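Local coordinates for protein superoxide dismutase (Chaetomium thermophilum, PDB 4BR6) that probably protects cells by converting superoxide radicals into hydrogen peroxide and oxygen at a manganese centre, at residues Glu24-Lys29 / Leu76-Leu81; Lys112-Ala117 / Gly125-Ala130; Gly94-Ala99 / Gln192-Ala197; Val141-Ala144 / Pro148-Gly151. All blocks are in the same frame, centred on the assembly; numbering follows the deposited sequence.

Contact 1: Glu24-Lys29 / Leu76-Leu81; sequences ELHHSK and LFWENL. With MN3 (manganese (III) ion), chain I.
Between segments 24-29 and 76-81 the nearest CA atoms are those of His-27 and Trp-78, 8.8 Å apart. Segment 24-29 includes a wider pi-type turn at 25-29, while the other segment leaves helical geometry at Asn-80. At this spacing side chains make the contact, and the broad indole of Trp-78 has the largest share. The rim of its six-membered ring points at one face of the His-26 imidazole, in an edge-to-face pair with planes at 87°; Trp-78 CH2 lies 3.5 Å from His-26 CG. The edge of His-27 points at the face of the five-membered ring in an offset edge-to-face pair, His-27 CD2 standing 3.5 Å from Trp-78 NE1. That indole nitrogen hydrogen-bonds to His-31, and the two His-27 nitrogens bond to Pro-5 and Tyr-11. Phe-77 CE2 comes obliquely to His-26 CE1, at 3.8 Å. With CG anti to the backbone N (chi1 -152°), His-26 reaches across and sets NE2 2.4 Å from the manganese, whose coordination His-74, Asp-160, His-164 and a water complete. Histidine suits a place needing both a metal ligand and a ring that packs. In this aromatic cluster Trp-78 and Phe-77 pack the ligand His-26, beside the metal site of an Fe/Mn superoxide dismutase.

Contact 2: Lys112-Ala117 / Gly125-Ala130; sequences KQMNAA and GWAWLA
Helix 107-119 packs against one face of the antiparallel sheet of the C-terminal alpha/beta domain, and here it meets the central strand, 125-132. The axes of the short segments, helix 112-117 and strand 125-130, run nearly antiparallel, at 158°, with a closest approach of 8.8 Å. Across that gap Met-114 makes the closest contacts. Its CG stands anti to the backbone N (chi1 -174°), carrying the thioether off the helix toward the strand, and a bend at chi2 lays the terminal methyl against the main chain. Met-114 CE comes within 3.2 Å of Ala-127 O, a close van der Waals approach, and 3.8 Å of Ala-127 CB. The same methyl lies 3.5 Å from Trp-128 N, so it follows the peptide link between these residues. A long, flexible, unbranched side chain suits this task, while the small Ala-127 leaves the strand accessible to it. Ile-140 and Met-157, on the two flanking strands, also pack on Met-114, so Met-114 touches all three strands. Trp-126 and Trp-128 project away from the helix, and Trp-126 packs edge-to-face with the manganese ligand His-74. This is helix-on-sheet packing, the helix covering one face while the tryptophans leave the strand toward the metal side.

Contact 3: Gly94-Ala99 / Gln192-Ala197; sequences GALKKA and QRFEKA
Phe-194 extends its ring toward helix 94-104 because its CG stands anti to the backbone N, with chi1 179°. Leu-96 has the same first torsion (chi1 -178°), which brings its branched end nearer the other helix than its CB bond alone would suggest. The two groups meet where the helices come close: the CA atoms of Leu-96 and Phe-194 are 6.9 Å apart. Leu-96 CD1 sits over one face of the phenyl ring in a CH-pi contact, 4.3 Å from the Phe-194 ring centroid and 28° off the normal. It is displaced toward the inner end of the ring, with Leu-96 CD1 3.8 Å from Phe-194 CD1. The far end of the ring meets the alanines one turn apart. Ala-99 CB approaches Phe-194 CZ to 3.5 Å, and Ala-95 CB lies 4.0 Å from Phe-194 CE2. Small residues suit these positions because their methyls cover the aromatic tip while letting it lie close to the helix backbone; Ala-95 O itself is 3.9 Å from Phe-194 CE2. Phenylalanine suits the opposing position by offering a broad apolar surface that several groups can share.

Lys-131 makes a cation-pi contact with the Phe-194 ring and also hydrogen-bonds the carbonyls of Phe-194 and Ala-197, fastening the chain end beside strand 125-132. Leu-96 additionally packs on Val-190 and Ala-191 of helix 187-195. The contact is an apolar helix-helix junction away from the metal site, joining the first helix of the C-terminal domain to its last.

Contact 4: Val141-Ala144 / Pro148-Gly151; sequences VTRA and PVTG
The polar part of the contact rests on Arg-143 and the carbonyl of Pro-148. Arg-143 NE donates to Pro-148 O at 3.1 Å, with an N-H...O angle of 141°; the acceptor lies in the guanidinium plane, though NE is above the carbonyl plane. The chain bends at chi2 (-80°), folding the guanidinium back beside its own strand, where Arg-143 NH1 donates to Thr-142 O at 2.8 Å. These two bonds fix the rotation of the flat group. A water extends the link, accepting from Arg-143 NH2 at 3.2 Å and from Thr-150 N at 2.8 Å, and donating weakly to Pro-148 O. Arginine suits the place because its several donors can serve a loop segment without regular strand structure.

Apolar contacts lie alongside. Val-141 CG2 meets Val-149 CG2 at 4.2 Å and also sits over one guanidinium face. Val-149 CG2 reaches Arg-143 CG at 4.1 Å; compact branched valines can pack against one another and against the arginine's aliphatic part.

Strand 138-144 pairs through Val-141 and Arg-143 with strand 125-132, whose Trp-128 packs on both valines. Val-149 further touches Pro-155 of strand 153-160, while Pro-148 rests on Asn-65 and Leu-72 of helix 61-79.

How the contacts relate
Contact 1 comes first along the chain, within the alpha-hairpin region; the chain stretch spanned by contact 3, from helix 94-104 to the C-terminus, encloses contacts 2 and then 4. Contacts 2 and 4, with centres 11 Å apart, share the three-stranded sheet through neighbouring strands 125-132 and 138-144. Contact 1 lies about 18 Å from each, centre to centre, yet meets contact 2 where Phe-77 packs on Trp-126. Contact 3, its centre about 23 Å from that of contact 1, is joined to it by Arg-193, which forms a salt bridge with Glu-79. Helix 61-79 thus packs against the C-terminal domain, and the manganese takes ligands from both domains.

Contact 1: Glu24-Lys29 / Leu76-Leu81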
loop_
_atom_site.group_PDB
_atom_site.type_symbol
_atom_site.label_atom_id
_atom_site.label_comp_id
_atom_site.label_asym_id
_atom_site.label_seq_id
_atom_site.Cartn_x
_atom_site.Cartn_y
_atom_site.Cartn_z
ATOM N N GLU B 24 12.119 -27.481 -6.261
ATOM C CA GLU B 24 12.433 -28.064 -4.956
ATOM C C GLU B 24 12.387 -27.033 -3.830
ATOM O O GLU B 24 11.705 -27.230 -2.815
ATOM C CB GLU B 24 13.813 -28.739 -4.976
ATOM C CG GLU B 24 14.305 -29.166 -3.583
ATOM C CD GLU B 24 15.506 -30.085 -3.631
ATOM O OE1 GLU B 24 16.588 -29.618 -4.043
ATOM O OE2 GLU B 24 15.363 -31.270 -3.255
ATOM N N LEU B 25 13.117 -25.938 -4.016
ATOM C CA LEU B 25 13.157 -24.846 -3.047
ATOM C C LEU B 25 11.790 -24.197 -2.875
ATOM O O LEU B 25 11.315 -23.985 -1.764
ATOM C CB LEU B 25 14.128 -23.762 -3.518
ATOM C CG LEU B 25 15.625 -24.053 -3.470
ATOM C CD1 LEU B 25 16.399 -22.876 -4.047
ATOM C CD2 LEU B 25 16.070 -24.330 -2.056
ATOM N N HIS B 26 11.187 -23.844 -4.000
ATOM C CA HIS B 26 9.907 -23.155 -4.021
ATOM C C HIS B 26 8.846 -23.890 -3.194
ATOM O O HIS B 26 8.024 -23.262 -2.527
ATOM C CB HIS B 26 9.437 -23.057 -5.463
ATOM C CG HIS B 26 8.562 -21.885 -5.749
ATOM N ND1 HIS B 26 8.169 -21.564 -7.029
ATOM C CD2 HIS B 26 8.013 -20.948 -4.940
ATOM C CE1 HIS B 26 7.402 -20.491 -6.993
ATOM N NE2 HIS B 26 7.295 -20.097 -5.739
ATOM N N HIS B 27 8.886 -25.221 -3.242
ATOM C CA HIS B 27 7.908 -26.084 -2.573
ATOM C C HIS B 27 8.348 -26.449 -1.165
ATOM O O HIS B 27 7.659 -26.134 -0.194
ATOM C CB HIS B 27 7.725 -27.368 -3.392
ATOM C CG HIS B 27 6.676 -28.301 -2.862
ATOM N ND1 HIS B 27 6.987 -29.486 -2.229
ATOM C CD2 HIS B 27 5.322 -28.249 -2.908
ATOM C CE1 HIS B 27 5.874 -30.111 -1.891
ATOM N NE2 HIS B 27 4.849 -29.381 -2.289
ATOM N N SER B 28 9.497 -27.114 -1.060
ATOM C CA SER B 28 9.968 -27.637 0.219
ATOM C C SER B 28 10.342 -26.523 1.196
ATOM O O SER B 28 10.137 -26.671 2.396
ATOM C CB SER B 28 11.151 -28.597 0.022
ATOM O OG SER B 28 12.333 -27.908 -0.351
ATOM N N LYS B 29 10.877 -25.414 0.692
ATOM C CA LYS B 29 11.306 -24.319 1.556
ATOM C C LYS B 29 10.266 -23.214 1.614
ATOM O O LYS B 29 9.702 -22.955 2.668
ATOM C CB LYS B 29 12.660 -23.746 1.111
ATOM C CG LYS B 29 13.812 -24.752 1.118
ATOM C CD LYS B 29 13.974 -25.403 2.485
ATOM C CE LYS B 29 15.147 -26.358 2.520
ATOM N NZ LYS B 29 15.173 -27.148 3.777
ATOM N N LEU B 76 -2.666 -23.300 -5.392
ATOM C CA LEU B 76 -3.233 -23.205 -6.732
ATOM C C LEU B 76 -2.165 -23.238 -7.830
ATOM O O LEU B 76 -2.385 -23.825 -8.879
ATOM C CB LEU B 76 -4.053 -21.930 -6.885
ATOM C CG LEU B 76 -5.298 -21.806 -6.015
ATOM C CD1 LEU B 76 -5.936 -20.453 -6.287
ATOM C CD2 LEU B 76 -6.281 -22.914 -6.274
ATOM N N PHE B 77 -1.025 -22.591 -7.590
ATOM C CA PHE B 77 0.073 -22.562 -8.560
ATOM C C PHE B 77 0.497 -23.985 -8.969
ATOM O O PHE B 77 0.527 -24.309 -10.149
ATOM C CB PHE B 77 1.277 -21.799 -7.989
ATOM C CG PHE B 77 2.351 -21.475 -9.003
ATOM C CD1 PHE B 77 2.036 -21.018 -10.276
ATOM C CD2 PHE B 77 3.693 -21.592 -8.665
ATOM C CE1 PHE B 77 3.030 -20.716 -11.182
ATOM C CE2 PHE B 77 4.687 -21.284 -9.583
ATOM C CZ PHE B 77 4.355 -20.846 -10.828
ATOM N N TRP B 78 0.810 -24.834 -7.995
ATOM C CA TRP B 78 1.243 -26.188 -8.300
ATOM C C TRP B 78 0.195 -26.933 -9.108
ATOM O O TRP B 78 0.525 -27.697 -10.020
ATOM C CB TRP B 78 1.517 -26.987 -7.029
ATOM C CG TRP B 78 2.393 -26.341 -6.025
ATOM C CD1 TRP B 78 2.208 -26.358 -4.692
ATOM C CD2 TRP B 78 3.599 -25.596 -6.256
ATOM N NE1 TRP B 78 3.201 -25.668 -4.072
ATOM C CE2 TRP B 78 4.069 -25.182 -5.005
ATOM C CE3 TRP B 78 4.312 -25.226 -7.391
ATOM C CZ2 TRP B 78 5.224 -24.427 -4.851
ATOM C CZ3 TRP B 78 5.462 -24.480 -7.238
ATOM C CH2 TRP B 78 5.905 -24.089 -5.980
ATOM N N GLU B 79 -1.067 -26.713 -8.750
ATOM C CA GLU B 79 -2.183 -27.370 -9.409
ATOM C C GLU B 79 -2.316 -26.982 -10.870
ATOM O O GLU B 79 -2.773 -27.803 -11.669
ATOM C CB GLU B 79 -3.488 -27.026 -8.708
ATOM C CG GLU B 79 -3.642 -27.601 -7.335
ATOM C CD GLU B 79 -4.995 -27.245 -6.748
ATOM O OE1 GLU B 79 -5.728 -26.464 -7.399
ATOM O OE2 GLU B 79 -5.328 -27.730 -5.651
ATOM N N ASN B 80 -1.951 -25.744 -11.226
ATOM C CA ASN B 80 -2.029 -25.336 -12.642
ATOM C C ASN B 80 -0.684 -25.418 -13.366
ATOM O O ASN B 80 -0.438 -24.717 -14.337
ATOM C CB ASN B 80 -2.805 -24.004 -12.896
ATOM C CG ASN B 80 -2.075 -22.732 -12.423
ATOM O OD1 ASN B 80 -2.624 -21.954 -11.638
ATOM N ND2 ASN B 80 -0.878 -22.481 -12.954
ATOM N N LEU B 81 0.166 -26.315 -12.874
ATOM C CA LEU B 81 1.425 -26.651 -13.522
ATOM C C LEU B 81 1.437 -28.163 -13.769
ATOM O O LEU B 81 0.979 -28.940 -12.930
ATOM C CB LEU B 81 2.638 -26.272 -12.660
ATOM C CG LEU B 81 3.004 -24.793 -12.485
ATOM C CD1 LEU B 81 4.167 -24.660 -11.542
ATOM C CD2 LEU B 81 3.332 -24.116 -13.812
HETATM MN MN MN3 I . 6.414 -18.078 -4.793
HETATM O O HOH W 1 6.066 -15.984 -3.434
#

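Contact 2: Lys112-Ala117 / Gly125-Ala130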
loop_
_atom_site.group_PDB
_atom_site.type_symbol
_atom_site.label_atom_id
_atom_site.label_comp_id
_atom_site.label_asym_id
_atom_site.label_seq_id
_atom_site.Cartn_x
_atom_site.Cartn_y
_atom_site.Cartn_z
ATOM N N LYS B 112 -0.294 -12.572 -24.448
ATOM C CA LYS B 112 0.466 -11.332 -24.595
ATOM C C LYS B 112 0.200 -10.368 -23.450
ATOM O O LYS B 112 1.123 -9.842 -22.834
ATOM C CB LYS B 112 0.085 -10.669 -25.922
ATOM C CG LYS B 112 0.921 -9.464 -26.319
ATOM C CD LYS B 112 0.542 -9.001 -27.719
ATOM C CE LYS B 112 -0.108 -7.637 -27.716
ATOM N NZ LYS B 112 -1.279 -7.557 -26.798
ATOM N N GLN B 113 -1.071 -10.136 -23.162
ATOM C CA GLN B 113 -1.429 -9.181 -22.134
ATOM C C GLN B 113 -1.006 -9.664 -20.759
ATOM O O GLN B 113 -0.606 -8.864 -19.912
ATOM C CB GLN B 113 -2.927 -8.914 -22.171
ATOM C CG GLN B 113 -3.303 -8.019 -23.325
ATOM C CD GLN B 113 -4.784 -7.941 -23.536
ATOM O OE1 GLN B 113 -5.543 -8.725 -22.975
ATOM N NE2 GLN B 113 -5.212 -6.989 -24.356
ATOM N N MET B 114 -1.096 -10.971 -20.525
ATOM C CA MET B 114 -0.727 -11.498 -19.217
ATOM C C MET B 114 0.774 -11.371 -19.017
ATOM O O MET B 114 1.236 -10.992 -17.944
ATOM C CB MET B 114 -1.129 -12.956 -19.027
ATOM C CG MET B 114 -0.861 -13.432 -17.597
ATOM S SD MET B 114 -2.237 -14.377 -16.936
ATOM C CE MET B 114 -1.701 -14.824 -15.286
ATOM N N ASN B 115 1.530 -11.697 -20.057
ATOM C CA ASN B 115 2.973 -11.509 -20.033
ATOM C C ASN B 115 3.367 -10.065 -19.733
ATOM O O ASN B 115 4.304 -9.818 -18.991
ATOM C CB ASN B 115 3.594 -11.959 -21.358
ATOM C CG ASN B 115 3.685 -13.476 -21.474
ATOM O OD1 ASN B 115 3.562 -14.193 -20.484
ATOM N ND2 ASN B 115 3.921 -13.964 -22.681
ATOM N N ALA B 116 2.644 -9.111 -20.304
ATOM C CA ALA B 116 2.881 -7.704 -20.007
ATOM C C ALA B 116 2.571 -7.391 -18.544
ATOM O O ALA B 116 3.336 -6.699 -17.874
ATOM C CB ALA B 116 2.047 -6.826 -20.920
ATOM N N ALA B 117 1.441 -7.890 -18.055
ATOM C CA ALA B 117 1.031 -7.658 -16.676
ATOM C C ALA B 117 2.075 -8.179 -15.708
ATOM O O ALA B 117 2.341 -7.554 -14.694
ATOM C CB ALA B 117 -0.289 -8.329 -16.403
ATOM N N GLY B 125 5.070 -10.158 -6.693
ATOM C CA GLY B 125 3.652 -10.251 -6.945
ATOM C C GLY B 125 3.268 -11.412 -7.833
ATOM O O GLY B 125 4.103 -12.238 -8.190
ATOM N N TRP B 126 1.987 -11.457 -8.182
ATOM C CA TRP B 126 1.408 -12.556 -8.911
ATOM C C TRP B 126 0.526 -11.960 -9.979
ATOM O O TRP B 126 -0.100 -10.930 -9.746
ATOM C CB TRP B 126 0.493 -13.363 -7.994
ATOM C CG TRP B 126 1.178 -14.243 -7.007
ATOM C CD1 TRP B 126 1.690 -13.880 -5.802
ATOM C CD2 TRP B 126 1.407 -15.649 -7.133
ATOM N NE1 TRP B 126 2.237 -14.971 -5.170
ATOM C CE2 TRP B 126 2.077 -16.068 -5.969
ATOM C CE3 TRP B 126 1.112 -16.593 -8.114
ATOM C CZ2 TRP B 126 2.450 -17.384 -5.763
ATOM C CZ3 TRP B 126 1.489 -17.897 -7.905
ATOM C CH2 TRP B 126 2.147 -18.281 -6.740
ATOM N N ALA B 127 0.437 -12.622 -11.127
ATOM C CA ALA B 127 -0.632 -12.324 -12.087
ATOM C C ALA B 127 -1.562 -13.532 -12.187
ATOM O O ALA B 127 -1.118 -14.686 -12.102
ATOM C CB ALA B 127 -0.077 -11.947 -13.465
ATOM N N TRP B 128 -2.852 -13.244 -12.363
ATOM C CA TRP B 128 -3.891 -14.254 -12.417
ATOM C C TRP B 128 -4.822 -13.992 -13.575
ATOM O O TRP B 128 -5.134 -12.844 -13.870
ATOM C CB TRP B 128 -4.733 -14.223 -11.151
ATOM C CG TRP B 128 -3.960 -14.527 -9.903
ATOM C CD1 TRP B 128 -3.242 -13.659 -9.147
ATOM C CD2 TRP B 128 -3.829 -15.808 -9.279
ATOM N NE1 TRP B 128 -2.671 -14.315 -8.082
ATOM C CE2 TRP B 128 -3.016 -15.636 -8.145
ATOM C CE3 TRP B 128 -4.319 -17.081 -9.574
ATOM C CZ2 TRP B 128 -2.683 -16.686 -7.307
ATOM C CZ3 TRP B 128 -3.989 -18.125 -8.737
ATOM C CH2 TRP B 128 -3.180 -17.922 -7.620
ATOM N N LEU B 129 -5.247 -15.068 -14.232
ATOM C CA LEU B 129 -6.487 -15.074 -14.983
ATOM C C LEU B 129 -7.587 -15.325 -13.952
ATOM O O LEU B 129 -7.544 -16.320 -13.227
ATOM C CB LEU B 129 -6.487 -16.204 -16.013
ATOM C CG LEU B 129 -7.812 -16.497 -16.724
ATOM C CD1 LEU B 129 -8.307 -15.276 -17.487
ATOM C CD2 LEU B 129 -7.644 -17.689 -17.650
ATOM N N ALA B 130 -8.566 -14.434 -13.855
ATOM C CA ALA B 130 -9.623 -14.597 -12.865
ATOM C C ALA B 130 -10.993 -14.439 -13.504
ATOM O O ALA B 130 -11.117 -13.839 -14.566
ATOM C CB ALA B 130 -9.454 -13.621 -11.725
#

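Contact 3: Gly94-Ala99 / Gln192-Ala197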
loop_
_atom_site.group_PDB
_atom_site.type_symbol
_atom_site.label_atom_id
_atom_site.label_comp_id
_atom_site.label_asym_id
_atom_site.label_seq_id
_atom_site.Cartn_x
_atom_site.Cartn_y
_atom_site.Cartn_z
ATOM N N GLY B 94 -12.737 -26.086 -25.547
ATOM C CA GLY B 94 -14.101 -26.127 -25.052
ATOM C C GLY B 94 -14.602 -24.770 -24.604
ATOM O O GLY B 94 -14.295 -23.753 -25.225
ATOM N N ALA B 95 -15.359 -24.764 -23.510
ATOM C CA ALA B 95 -16.005 -23.554 -23.007
ATOM C C ALA B 95 -14.989 -22.528 -22.565
ATOM O O ALA B 95 -15.250 -21.328 -22.618
ATOM C CB ALA B 95 -16.929 -23.885 -21.836
ATOM N N LEU B 96 -13.840 -23.006 -22.107
ATOM C CA LEU B 96 -12.800 -22.119 -21.628
ATOM C C LEU B 96 -12.254 -21.318 -22.799
ATOM O O LEU B 96 -12.229 -20.085 -22.743
ATOM C CB LEU B 96 -11.696 -22.908 -20.932
ATOM C CG LEU B 96 -10.535 -22.108 -20.328
ATOM C CD1 LEU B 96 -11.000 -20.901 -19.525
ATOM C CD2 LEU B 96 -9.753 -23.046 -19.450
ATOM N N LYS B 97 -11.850 -22.024 -23.860
ATOM C CA LYS B 97 -11.303 -21.398 -25.066
ATOM C C LYS B 97 -12.230 -20.318 -25.617
ATOM O O LYS B 97 -11.768 -19.247 -26.032
ATOM C CB LYS B 97 -11.022 -22.447 -26.148
ATOM C CG LYS B 97 -10.696 -21.857 -27.528
ATOM C CD LYS B 97 -9.797 -22.797 -28.341
ATOM C CE LYS B 97 -9.329 -22.196 -29.670
ATOM N NZ LYS B 97 -10.416 -22.132 -30.688
ATOM N N LYS B 98 -13.531 -20.604 -25.620
ATOM C CA LYS B 98 -14.514 -19.653 -26.112
ATOM C C LYS B 98 -14.625 -18.453 -25.182
ATOM O O LYS B 98 -14.904 -17.338 -25.629
ATOM C CB LYS B 98 -15.885 -20.315 -26.288
ATOM C CG LYS B 98 -15.990 -21.208 -27.520
ATOM C CD LYS B 98 -17.270 -20.947 -28.336
ATOM C CE LYS B 98 -17.208 -19.626 -29.116
ATOM N NZ LYS B 98 -18.341 -19.435 -30.079
ATOM N N ALA B 99 -14.416 -18.682 -23.888
ATOM C CA ALA B 99 -14.475 -17.603 -22.900
ATOM C C ALA B 99 -13.235 -16.729 -23.009
ATOM O O ALA B 99 -13.321 -15.499 -22.929
ATOM C CB ALA B 99 -14.595 -18.160 -21.491
ATOM N N GLN B 192 -11.390 -26.873 -15.094
ATOM C CA GLN B 192 -12.139 -27.384 -13.952
ATOM C C GLN B 192 -12.582 -26.230 -13.075
ATOM O O GLN B 192 -13.750 -26.128 -12.723
ATOM C CB GLN B 192 -11.294 -28.370 -13.145
ATOM C CG GLN B 192 -11.403 -29.811 -13.617
ATOM C CD GLN B 192 -10.108 -30.581 -13.505
ATOM O OE1 GLN B 192 -9.362 -30.451 -12.530
ATOM N NE2 GLN B 192 -9.825 -31.394 -14.519
ATOM N N ARG B 193 -11.646 -25.350 -12.736
ATOM C CA ARG B 193 -11.954 -24.171 -11.935
ATOM C C ARG B 193 -12.992 -23.309 -12.640
ATOM O O ARG B 193 -13.921 -22.797 -12.013
ATOM C CB ARG B 193 -10.689 -23.351 -11.704
ATOM C CG ARG B 193 -9.635 -24.092 -10.933
ATOM C CD ARG B 193 -8.327 -23.341 -10.960
ATOM N NE ARG B 193 -7.334 -23.942 -10.080
ATOM C CZ ARG B 193 -6.051 -23.595 -10.053
ATOM N NH1 ARG B 193 -5.593 -22.648 -10.859
ATOM N NH2 ARG B 193 -5.222 -24.198 -9.215
ATOM N N PHE B 194 -12.816 -23.162 -13.951
ATOM C CA PHE B 194 -13.717 -22.366 -14.776
ATOM C C PHE B 194 -15.153 -22.870 -14.680
ATOM O O PHE B 194 -16.098 -22.084 -14.736
ATOM C CB PHE B 194 -13.275 -22.403 -16.240
ATOM C CG PHE B 194 -14.172 -21.626 -17.172
ATOM C CD1 PHE B 194 -14.060 -20.251 -17.284
ATOM C CD2 PHE B 194 -15.121 -22.272 -17.949
ATOM C CE1 PHE B 194 -14.864 -19.547 -18.138
ATOM C CE2 PHE B 194 -15.935 -21.552 -18.803
ATOM C CZ PHE B 194 -15.800 -20.190 -18.895
ATOM N N GLU B 195 -15.313 -24.183 -14.544
ATOM C CA GLU B 195 -16.643 -24.795 -14.527
ATOM C C GLU B 195 -17.319 -24.541 -13.187
ATOM O O GLU B 195 -18.529 -24.370 -13.128
ATOM C CB GLU B 195 -16.547 -26.304 -14.810
ATOM C CG GLU B 195 -17.874 -27.085 -14.764
ATOM C CD GLU B 195 -18.865 -26.645 -15.826
ATOM O OE1 GLU B 195 -18.420 -26.156 -16.882
ATOM O OE2 GLU B 195 -20.090 -26.785 -15.606
ATOM N N LYS B 196 -16.524 -24.492 -12.122
ATOM C CA LYS B 196 -17.050 -24.355 -10.765
ATOM C C LYS B 196 -17.073 -22.917 -10.240
ATOM O O LYS B 196 -17.346 -22.692 -9.059
ATOM C CB LYS B 196 -16.236 -25.219 -9.806
ATOM C CG LYS B 196 -16.270 -26.703 -10.142
ATOM C CD LYS B 196 -15.908 -27.568 -8.931
ATOM C CE LYS B 196 -17.112 -27.770 -8.002
ATOM N NZ LYS B 196 -16.773 -28.459 -6.723
ATOM N N ALA B 197 -16.793 -21.949 -11.113
ATOM C CA ALA B 197 -16.823 -20.533 -10.748
ATOM C C ALA B 197 -17.599 -19.729 -11.783
ATOM O O ALA B 197 -18.228 -20.301 -12.672
ATOM C CB ALA B 197 -15.430 -19.990 -10.617
#

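Contact 4: Val141-Ala144 / Pro148-Gly151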
loop_
_atom_site.group_PDB
_atom_site.type_symbol
_atom_site.label_atom_id
_atom_site.label_comp_id
_atom_site.label_asym_id
_atom_site.label_seq_id
_atom_site.Cartn_x
_atom_site.Cartn_y
_atom_site.Cartn_z
ATOM N N VAL B 141 -5.601 -9.833 -13.516
ATOM C CA VAL B 141 -5.336 -8.943 -12.400
ATOM C C VAL B 141 -3.938 -9.219 -11.905
ATOM O O VAL B 141 -3.379 -10.277 -12.184
ATOM C CB VAL B 141 -6.337 -9.131 -11.245
ATOM C CG1 VAL B 141 -7.765 -8.834 -11.735
ATOM C CG2 VAL B 141 -6.227 -10.544 -10.643
ATOM N N THR B 142 -3.392 -8.261 -11.161
ATOM C CA THR B 142 -2.125 -8.436 -10.483
ATOM C C THR B 142 -2.356 -8.299 -8.972
ATOM O O THR B 142 -3.274 -7.604 -8.533
ATOM C CB THR B 142 -1.103 -7.407 -10.965
ATOM O OG1 THR B 142 -1.647 -6.092 -10.813
ATOM C CG2 THR B 142 -0.768 -7.656 -12.424
ATOM N N ARG B 143 -1.541 -8.985 -8.184
ATOM C CA ARG B 143 -1.594 -8.861 -6.734
ATOM C C ARG B 143 -0.182 -8.646 -6.217
ATOM O O ARG B 143 0.757 -9.257 -6.718
ATOM C CB ARG B 143 -2.220 -10.116 -6.120
ATOM C CG ARG B 143 -3.677 -10.302 -6.493
ATOM C CD ARG B 143 -4.576 -9.424 -5.632
ATOM N NE ARG B 143 -5.995 -9.557 -5.955
ATOM C CZ ARG B 143 -6.621 -8.890 -6.928
ATOM N NH1 ARG B 143 -5.965 -8.048 -7.711
ATOM N NH2 ARG B 143 -7.918 -9.072 -7.124
ATOM N N ALA B 144 -0.027 -7.771 -5.224
ATOM C CA ALA B 144 1.283 -7.515 -4.634
ATOM C C ALA B 144 1.591 -8.600 -3.609
ATOM O O ALA B 144 0.709 -9.053 -2.885
ATOM C CB ALA B 144 1.321 -6.144 -3.968
ATOM N N PRO B 148 -4.278 -12.313 -1.881
ATOM C CA PRO B 148 -5.047 -13.254 -2.709
ATOM C C PRO B 148 -6.050 -12.631 -3.689
ATOM O O PRO B 148 -6.393 -11.464 -3.595
ATOM C CB PRO B 148 -5.806 -14.074 -1.669
ATOM C CG PRO B 148 -5.929 -13.169 -0.492
ATOM C CD PRO B 148 -4.715 -12.332 -0.473
ATOM N N VAL B 149 -6.517 -13.440 -4.635
ATOM C CA VAL B 149 -7.651 -13.078 -5.483
ATOM C C VAL B 149 -8.934 -13.562 -4.807
ATOM O O VAL B 149 -9.201 -14.763 -4.786
ATOM C CB VAL B 149 -7.541 -13.759 -6.849
ATOM C CG1 VAL B 149 -8.751 -13.462 -7.718
ATOM C CG2 VAL B 149 -6.251 -13.326 -7.533
ATOM N N THR B 150 -9.716 -12.645 -4.241
ATOM C CA THR B 150 -10.881 -13.035 -3.447
ATOM C C THR B 150 -12.062 -12.087 -3.649
ATOM O O THR B 150 -11.937 -11.061 -4.320
ATOM C CB THR B 150 -10.515 -13.125 -1.958
ATOM O OG1 THR B 150 -11.581 -13.758 -1.242
ATOM C CG2 THR B 150 -10.233 -11.747 -1.383
ATOM N N GLY B 151 -13.215 -12.432 -3.084
ATOM C CA GLY B 151 -14.401 -11.608 -3.248
ATOM C C GLY B 151 -15.058 -11.768 -4.612
ATOM O O GLY B 151 -15.480 -12.857 -4.997
HETATM O O HOH W 2 -9.257 -9.927 -4.306
#